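Local structure of PA4485 (4AVR) at residues Val53-Asn58 / Arg67-Ser72; Arg12-Arg17 / Tyr24-Met29. The protein is probably a lytic transglycosylase of the RlpA family, with a strong preference for naked glycan strands that lack stem peptides. All coordinates share one frame; numbering follows the deposited sequence.

Interaction 1: Val53-Asn58 / Arg67-Ser72; sequences VVVRIN and RIIDVS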
ATOM      1  N   VAL A  53      13.034  -6.854  11.424  1.00 11.17           N
ATOM      2  CA  VAL A  53      13.278  -5.414  11.542  1.00 11.50           C
ATOM      3  C   VAL A  53      12.693  -4.926  12.855  1.00 10.75           C
ATOM      4  O   VAL A  53      11.898  -5.623  13.481  1.00 11.52           O
ATOM      5  CB  VAL A  53      12.645  -4.605  10.390  1.00 12.28           C
ATOM      6  CG1 VAL A  53      13.186  -5.053   9.037  1.00 13.77           C
ATOM      7  CG2 VAL A  53      11.140  -4.679  10.422  1.00 12.88           C
ATOM      8  N   VAL A  54      13.081  -3.715  13.255  1.00 11.08           N
ATOM      9  CA  VAL A  54      12.455  -3.028  14.386  1.00 11.01           C
ATOM     10  C   VAL A  54      11.720  -1.807  13.848  1.00 10.71           C
ATOM     11  O   VAL A  54      12.287  -1.004  13.092  1.00 12.45           O
ATOM     12  CB  VAL A  54      13.491  -2.630  15.442  1.00 12.87           C
ATOM     13  CG1 VAL A  54      12.828  -1.843  16.563  1.00 14.34           C
ATOM     14  CG2 VAL A  54      14.167  -3.871  16.005  1.00 14.46           C
ATOM     15  N   VAL A  55      10.450  -1.700  14.213  1.00 10.47           N
ATOM     16  CA  VAL A  55       9.620  -0.555  13.838  1.00 10.31           C
ATOM     17  C   VAL A  55       9.126   0.166  15.080  1.00 10.17           C
ATOM     18  O   VAL A  55       9.142  -0.373  16.188  1.00 11.61           O
ATOM     19  CB  VAL A  55       8.419  -0.978  12.966  1.00 10.68           C
ATOM     20  CG1 VAL A  55       8.884  -1.524  11.616  1.00 13.13           C
ATOM     21  CG2 VAL A  55       7.523  -1.972  13.705  1.00 11.24           C
ATOM     22  N   ARG A  56       8.711   1.412  14.861  1.00 10.27           N
ATOM     23  CA  ARG A  56       8.152   2.281  15.891  1.00 10.75           C
ATOM     24  C   ARG A  56       6.672   2.492  15.582  1.00 10.10           C
ATOM     25  O   ARG A  56       6.315   2.837  14.450  1.00 10.51           O
ATOM     26  CB  ARG A  56       8.919   3.617  15.802  1.00 13.37           C
ATOM     27  CG  ARG A  56       8.463   4.744  16.689  1.00 13.12           C
ATOM     28  CD  ARG A  56       9.405   5.933  16.526  1.00 14.72           C
ATOM     29  NE  ARG A  56       9.460   6.511  15.168  1.00 14.95           N
ATOM     30  CZ  ARG A  56       8.619   7.435  14.715  1.00 14.91           C
ATOM     31  NH1 ARG A  56       7.639   7.902  15.482  1.00 16.66           N
ATOM     32  NH2 ARG A  56       8.764   7.916  13.492  1.00 15.48           N
ATOM     33  N   ILE A  57       5.792   2.315  16.571  1.00  9.93           N
ATOM     34  CA  ILE A  57       4.353   2.449  16.365  1.00  9.94           C
ATOM     35  C   ILE A  57       3.971   3.934  16.276  1.00  9.74           C
ATOM     36  O   ILE A  57       4.274   4.717  17.181  1.00 11.19           O
ATOM     37  CB  ILE A  57       3.541   1.759  17.490  1.00 10.74           C
ATOM     38  CG1 ILE A  57       3.939   0.270  17.591  1.00 10.95           C
ATOM     39  CG2 ILE A  57       2.043   1.959  17.276  1.00 11.60           C
ATOM     40  CD1 ILE A  57       3.837  -0.514  16.287  1.00 11.55           C
ATOM     41  N   ASN A  58       3.303   4.309  15.197  1.00  9.39           N
ATOM     42  CA  ASN A  58       2.823   5.687  15.039  1.00  9.89           C
ATOM     43  C   ASN A  58       1.422   5.782  14.448  1.00  9.57           C
ATOM     44  O   ASN A  58       1.015   6.861  14.049  1.00 10.28           O
ATOM     45  CB  ASN A  58       3.826   6.556  14.251  1.00 10.30           C
ATOM     46  CG  ASN A  58       3.764   6.302  12.769  1.00 10.38           C
ATOM     47  OD1 ASN A  58       3.170   5.322  12.329  1.00 10.44           O
ATOM     48  ND2 ASN A  58       4.370   7.199  11.981  1.00 11.07           N
ATOM     49  N   ARG A  67      -5.085  -9.549  10.912  1.00 12.93           N
ATOM     50  CA  ARG A  67      -3.967  -8.664  10.573  0.50 11.83           C
ATOM     51  C   ARG A  67      -3.521  -7.978  11.862  1.00 11.71           C
ATOM     52  O   ARG A  67      -4.324  -7.335  12.529  1.00 15.29           O
ATOM     53  CB  ARG A  67      -4.382  -7.660   9.475  0.50 14.96           C
ATOM     54  CG  ARG A  67      -3.218  -6.873   8.842  0.50 16.37           C
ATOM     55  CD  ARG A  67      -3.610  -6.188   7.538  0.50 18.37           C
ATOM     56  NE  ARG A  67      -4.156  -7.131   6.568  0.50 15.97           N
ATOM     57  CZ  ARG A  67      -5.109  -6.846   5.678  0.50 17.74           C
ATOM     58  NH1 ARG A  67      -5.664  -5.633   5.627  0.50 17.94           N
ATOM     59  NH2 ARG A  67      -5.549  -7.814   4.874  0.50 17.88           N
ATOM     60  N   ILE A  68      -2.236  -8.118  12.211  1.00  9.43           N
ATOM     61  CA  ILE A  68      -1.709  -7.622  13.476  1.00  9.62           C
ATOM     62  C   ILE A  68      -0.925  -6.320  13.349  1.00  9.08           C
ATOM     63  O   ILE A  68      -0.876  -5.556  14.306  1.00  9.94           O
ATOM     64  CB  ILE A  68      -0.852  -8.726  14.163  1.00 10.54           C
ATOM     65  CG1 ILE A  68      -0.617  -8.405  15.641  1.00 11.77           C
ATOM     66  CG2 ILE A  68       0.457  -8.998  13.438  1.00 11.04           C
ATOM     67  CD1 ILE A  68      -0.023  -9.571  16.408  1.00 13.75           C
ATOM     68  N   ILE A  69      -0.307  -6.065  12.200  1.00  8.69           N
ATOM     69  CA  ILE A  69       0.545  -4.885  12.059  1.00  8.84           C
ATOM     70  C   ILE A  69       0.605  -4.483  10.599  1.00  8.66           C
ATOM     71  O   ILE A  69       0.579  -5.334   9.724  1.00 10.12           O
ATOM     72  CB  ILE A  69       1.949  -5.170  12.652  1.00  9.41           C
ATOM     73  CG1 ILE A  69       2.759  -3.896  12.902  1.00 10.56           C
ATOM     74  CG2 ILE A  69       2.722  -6.201  11.833  1.00 10.65           C
ATOM     75  CD1 ILE A  69       3.936  -4.106  13.832  1.00 12.52           C
ATOM     76  N   ASP A  70       0.653  -3.175  10.346  1.00  8.18           N
ATOM     77  CA  ASP A  70       0.879  -2.631   9.012  1.00  8.23           C
ATOM     78  C   ASP A  70       2.163  -1.824   9.058  1.00  8.00           C
ATOM     79  O   ASP A  70       2.280  -0.944   9.899  1.00  9.77           O
ATOM     80  CB  ASP A  70      -0.269  -1.704   8.586  1.00  9.37           C
ATOM     81  CG  ASP A  70      -1.646  -2.373   8.632  1.00 11.33           C
ATOM     82  OD1 ASP A  70      -1.760  -3.607   8.447  1.00 12.77           O
ATOM     83  OD2 ASP A  70      -2.632  -1.649   8.861  1.00 13.77           O
ATOM     84  N   VAL A  71       3.117  -2.111   8.170  1.00  7.75           N
ATOM     85  CA  VAL A  71       4.440  -1.491   8.247  1.00  7.63           C
ATOM     86  C   VAL A  71       4.693  -0.557   7.061  1.00  7.41           C
ATOM     87  O   VAL A  71       4.040  -0.639   6.024  1.00  7.83           O
ATOM     88  CB  VAL A  71       5.561  -2.564   8.351  1.00  8.45           C
ATOM     89  CG1 VAL A  71       5.297  -3.499   9.526  1.00  9.69           C
ATOM     90  CG2 VAL A  71       5.713  -3.338   7.050  1.00  9.16           C
ATOM     91  N   SER A  72       5.669   0.325   7.230  1.00  7.64           N
ATOM     92  CA  SER A  72       6.079   1.212   6.152  1.00  8.24           C
ATOM     93  C   SER A  72       6.711   0.442   4.995  1.00  8.26           C
ATOM     94  O   SER A  72       7.146  -0.700   5.141  1.00  8.55           O
ATOM     95  CB  SER A  72       7.088   2.216   6.661  1.00  8.63           C
ATOM     96  OG  SER A  72       8.293   1.535   7.002  1.00 10.08           O
TER
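Ser-72 OG is held twice, by a hydrogen bond to Ala-28 O and by the backbone N of Ala-75, and it finishes the segment whose Ile-69 reaches across to Val-55 and Ile-57. The serine is the N-cap of helix 73-79, so the same hydroxyl that closes the helix start also fixes the preceding strand end against a loop. Across the contact itself the chemistry is purely apolar. Ile-69 CD1 meets Val-55 CG2 at 4.2 Å, the two side chains pointing at each other tip to tip. The isoleucine gets there as an extended arm: CG1 lies anti to the backbone N (chi1 -164°), and CD1 carries on in the same direction (chi2 163°). The same methyl also meets Ile-57 CD1 at 4.4 Å. The CB of Ile-57 leaves its strand to one side, and the bent chain (chi2 -54°) brings CD1 round toward Ile-69. All three residues are buried, close to the centre of the chain. The two strands are not neighbours in the sheet: strand 30-32 runs between them, and both Val-55 and Ile-69 touch its Ala-31. Branched side chains thus meet across the small side chain of an intervening strand, inside what the family identifies as a double-psi beta-barrel. The nearest alpha carbons, those of Val-55 and Val-71, are 7.7 Å apart. Val-71 adds a looser approach, its CG1 standing 4.6 Å from Val-55 CG1. Polar groups of strand 67-71 serve other surfaces: the carboxylate of Asp-70 takes a hydrogen bond from Ser-7 OG at OD1 and a salt bridge from Arg-12 of the second subunit at OD2, while Arg-67 NE pairs with Glu-5.

Interaction 2: Arg12-Arg17 / Tyr24-Met29; sequences RHAGLR and YNPNAM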
ATOM      1  N   ARG A  12      -0.065   5.872  -1.618  1.00  9.55           N
ATOM      2  CA  ARG A  12      -1.175   6.809  -1.653  1.00 11.43           C
ATOM      3  C   ARG A  12      -1.355   7.494  -0.296  1.00 12.10           C
ATOM      4  O   ARG A  12      -1.905   8.586  -0.239  1.00 15.78           O
ATOM      5  CB  ARG A  12      -2.451   6.113  -2.073  1.00 12.56           C
ATOM      6  CG  ARG A  12      -2.938   5.091  -1.075  1.00 14.99           C
ATOM      7  CD  ARG A  12      -4.142   4.355  -1.628  1.00 18.57           C
ATOM      8  NE  ARG A  12      -5.317   5.199  -1.816  1.00 25.43           N
ATOM      9  CZ  ARG A  12      -6.310   5.352  -0.944  1.00 34.02           C
ATOM     10  NH1 ARG A  12      -6.303   4.731   0.240  1.00 35.83           N
ATOM     11  NH2 ARG A  12      -7.332   6.139  -1.275  1.00 58.49           N
ATOM     12  N   HIS A  13      -0.876   6.850   0.776  1.00 11.48           N
ATOM     13  CA  HIS A  13      -0.973   7.384   2.138  1.00 12.85           C
ATOM     14  C   HIS A  13       0.122   8.361   2.471  1.00 11.35           C
ATOM     15  O   HIS A  13       0.046   9.030   3.505  1.00 12.24           O
ATOM     16  CB  HIS A  13      -0.940   6.259   3.165  1.00 14.84           C
ATOM     17  CG  HIS A  13      -2.038   5.251   2.991  1.00 17.97           C
ATOM     18  ND1 HIS A  13      -3.330   5.535   3.211  1.00 23.43           N
ATOM     19  CD2 HIS A  13      -1.994   3.926   2.547  1.00 18.51           C
ATOM     20  CE1 HIS A  13      -4.072   4.442   2.946  1.00 28.02           C
ATOM     21  NE2 HIS A  13      -3.253   3.459   2.556  1.00 25.00           N
ATOM     22  N   ALA A  14       1.162   8.447   1.653  1.00 11.11           N
ATOM     23  CA  ALA A  14       2.334   9.258   2.000  1.00 10.91           C
ATOM     24  C   ALA A  14       1.939  10.718   2.154  1.00 12.33           C
ATOM     25  O   ALA A  14       1.250  11.276   1.297  1.00 13.76           O
ATOM     26  CB  ALA A  14       3.440   9.114   0.975  1.00 12.17           C
ATOM     27  N   GLY A  15       2.358  11.328   3.249  1.00 12.67           N
ATOM     28  CA  GLY A  15       1.998  12.711   3.547  1.00 14.41           C
ATOM     29  C   GLY A  15       0.702  12.899   4.318  1.00 15.03           C
ATOM     30  O   GLY A  15       0.423  14.000   4.787  1.00 23.02           O
ATOM     31  N   LEU A  16      -0.103  11.859   4.454  1.00 14.86           N
ATOM     32  CA  LEU A  16      -1.366  11.955   5.183  1.00 16.24           C
ATOM     33  C   LEU A  16      -1.137  11.641   6.646  1.00 13.24           C
ATOM     34  O   LEU A  16      -0.255  10.868   7.001  1.00 12.78           O
ATOM     35  CB  LEU A  16      -2.410  10.998   4.607  1.00 19.39           C
ATOM     36  CG  LEU A  16      -2.724  11.242   3.131  1.00 28.38           C
ATOM     37  CD1 LEU A  16      -3.786  10.268   2.648  1.00 29.23           C
ATOM     38  CD2 LEU A  16      -3.162  12.678   2.899  1.00 28.63           C
ATOM     39  N   ARG A  17      -1.953  12.236   7.512  1.00 14.50           N
ATOM     40  CA  ARG A  17      -1.766  12.098   8.944  1.00 13.91           C
ATOM     41  C   ARG A  17      -2.092  10.719   9.450  1.00 12.86           C
ATOM     42  O   ARG A  17      -3.176  10.191   9.197  1.00 16.06           O
ATOM     43  CB  ARG A  17      -2.707  13.034   9.691  1.00 18.08           C
ATOM     44  CG  ARG A  17      -2.541  14.485   9.403  1.00 18.44           C
ATOM     45  CD  ARG A  17      -1.288  14.979  10.044  1.00 18.28           C
ATOM     46  NE  ARG A  17      -1.233  16.435   9.960  1.00 19.47           N
ATOM     47  CZ  ARG A  17      -0.231  17.168  10.411  1.00 17.46           C
ATOM     48  NH1 ARG A  17       0.797  16.581  11.018  1.00 18.31           N
ATOM     49  NH2 ARG A  17      -0.249  18.479  10.266  1.00 19.65           N
ATOM     50  N   TYR A  24       2.459  10.084   7.315  1.00  9.55           N
ATOM     51  CA  TYR A  24       3.036   8.801   6.952  1.00  9.45           C
ATOM     52  C   TYR A  24       4.201   9.008   5.969  1.00  9.12           C
ATOM     53  O   TYR A  24       4.059   9.726   4.972  1.00 10.05           O
ATOM     54  CB  TYR A  24       1.973   7.851   6.361  1.00  9.52           C
ATOM     55  CG  TYR A  24       2.629   6.622   5.739  1.00  9.42           C
ATOM     56  CD1 TYR A  24       3.405   5.749   6.507  1.00  9.82           C
ATOM     57  CD2 TYR A  24       2.537   6.375   4.388  1.00  9.23           C
ATOM     58  CE1 TYR A  24       4.069   4.691   5.917  1.00  9.64           C
ATOM     59  CE2 TYR A  24       3.198   5.311   3.794  1.00  9.32           C
ATOM     60  CZ  TYR A  24       3.982   4.472   4.562  1.00  8.87           C
ATOM     61  OH  TYR A  24       4.684   3.431   4.014  1.00  9.42           O
ATOM     62  N   ASN A  25       5.326   8.376   6.272  1.00  9.42           N
ATOM     63  CA  ASN A  25       6.529   8.493   5.480  1.00  9.72           C
ATOM     64  C   ASN A  25       7.020   7.088   5.120  1.00  9.16           C
ATOM     65  O   ASN A  25       7.496   6.359   5.993  1.00  9.39           O
ATOM     66  CB  ASN A  25       7.610   9.250   6.247  1.00 10.99           C
ATOM     67  CG  ASN A  25       8.803   9.583   5.371  1.00 12.16           C
ATOM     68  OD1 ASN A  25       9.077   8.912   4.389  1.00 12.50           O
ATOM     69  ND2 ASN A  25       9.478  10.690   5.672  1.00 15.88           N
ATOM     70  N   PRO A  26       6.921   6.698   3.841  1.00  9.33           N
ATOM     71  CA  PRO A  26       7.400   5.373   3.423  1.00  9.48           C
ATOM     72  C   PRO A  26       8.852   5.064   3.754  1.00  9.33           C
ATOM     73  O   PRO A  26       9.224   3.892   3.810  1.00 10.19           O
ATOM     74  CB  PRO A  26       7.149   5.374   1.917  1.00 10.62           C
ATOM     75  CG  PRO A  26       6.064   6.379   1.681  1.00 11.41           C
ATOM     76  CD  PRO A  26       6.250   7.425   2.744  1.00 10.63           C
ATOM     77  N   ASN A  27       9.672   6.096   3.926  1.00  9.91           N
ATOM     78  CA  ASN A  27      11.087   5.941   4.263  1.00 11.00           C
ATOM     79  C   ASN A  27      11.398   5.809   5.744  1.00 11.12           C
ATOM     80  O   ASN A  27      12.555   5.571   6.108  1.00 14.13           O
ATOM     81  CB  ASN A  27      11.891   7.125   3.707  1.00 12.41           C
ATOM     82  CG  ASN A  27      11.833   7.203   2.212  1.00 15.51           C
ATOM     83  OD1 ASN A  27      11.935   6.188   1.520  1.00 18.55           O
ATOM     84  ND2 ASN A  27      11.656   8.408   1.693  1.00 21.89           N
ATOM     85  N   ALA A  28      10.389   5.970   6.595  1.00 10.37           N
ATOM     86  CA  ALA A  28      10.543   5.785   8.036  1.00 10.51           C
ATOM     87  C   ALA A  28      10.385   4.298   8.371  1.00 10.11           C
ATOM     88  O   ALA A  28       9.905   3.528   7.548  1.00 12.17           O
ATOM     89  CB  ALA A  28       9.509   6.612   8.777  1.00 11.10           C
ATOM     90  N   MET A  29      10.786   3.910   9.577  1.00 10.11           N
ATOM     91  CA  MET A  29      10.597   2.540  10.073  1.00  9.89           C
ATOM     92  C   MET A  29       9.457   2.541  11.075  1.00  9.75           C
ATOM     93  O   MET A  29       9.657   2.397  12.281  1.00 12.03           O
ATOM     94  CB  MET A  29      11.875   2.018  10.701  1.00 10.72           C
ATOM     95  CG  MET A  29      12.965   1.773   9.663  1.00 11.77           C
ATOM     96  SD  MET A  29      12.588   0.415   8.529  1.00 12.59           S
ATOM     97  CE  MET A  29      12.784  -1.007   9.581  1.00 13.76           C
TER
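Two backbone hydrogen bonds carry the contact between Gly-15, Leu-16 and Tyr-24. Gly-15 N gives a nearly straight bond of 2.9 Å to Tyr-24 O, lying in the carbonyl plane. Tyr-24 N returns one of 2.8 Å to Leu-16 O, with the donor tilted 24° from the plane of the leucine carbonyl, so both polar backbone atoms of the tyrosine are used. A weaker CA-H...O contact runs from Ala-14 CA to Tyr-24 O.

The van der Waals contacts gather round the tyrosine and Pro-26. A chi1 of 169° swings the Tyr-24 ring away from its own backbone N and sets it edge-on to the chain at His-13 C and Ala-14 N, and its CD2 is 3.7 Å from His-13 CB. Pro-26 N sits above one ring face, toward the rim, while Ala-14 CB packs on Pro-26 CD at 3.7 Å. Beyond the segments, the ring stacks with Tyr-9, and its OH is hydrogen-bonded to Arg-73 N. Ala-14 O bonds to Arg-64 of the second subunit.

Local turns shape both partners. Residues 13-16 form a type II turn with glycine at its third position, and Asn-25 to Ala-28 a type I turn whose Asn-25 OD1 accepts from Asn-27 N, an Asx turn. The paired bonds at Tyr-24 link these turn regions within the long connection between strands 2-8 and 30-32 of the double-psi beta-barrel.

How the interactions relate
Interaction 1 belongs to the buried core, where two strands separated by a third meet through methyl groups without any hydrogen bond between them. Interaction 2 is a surface contact about 12 Å away, centre to centre, within a loop, and it is held by paired backbone hydrogen bonds and turns rather than by methyl contacts. The two join directly: Met-29 O lies 2.9 Å from Arg-56 N, a probable hydrogen bond that ties the end of 24-29 to strand 52-59, and Tyr-24 OH packs on Ser-72 CA. Both also reach the second subunit, 67-72 mainly through charged side chains and 12-17 partly through its backbone.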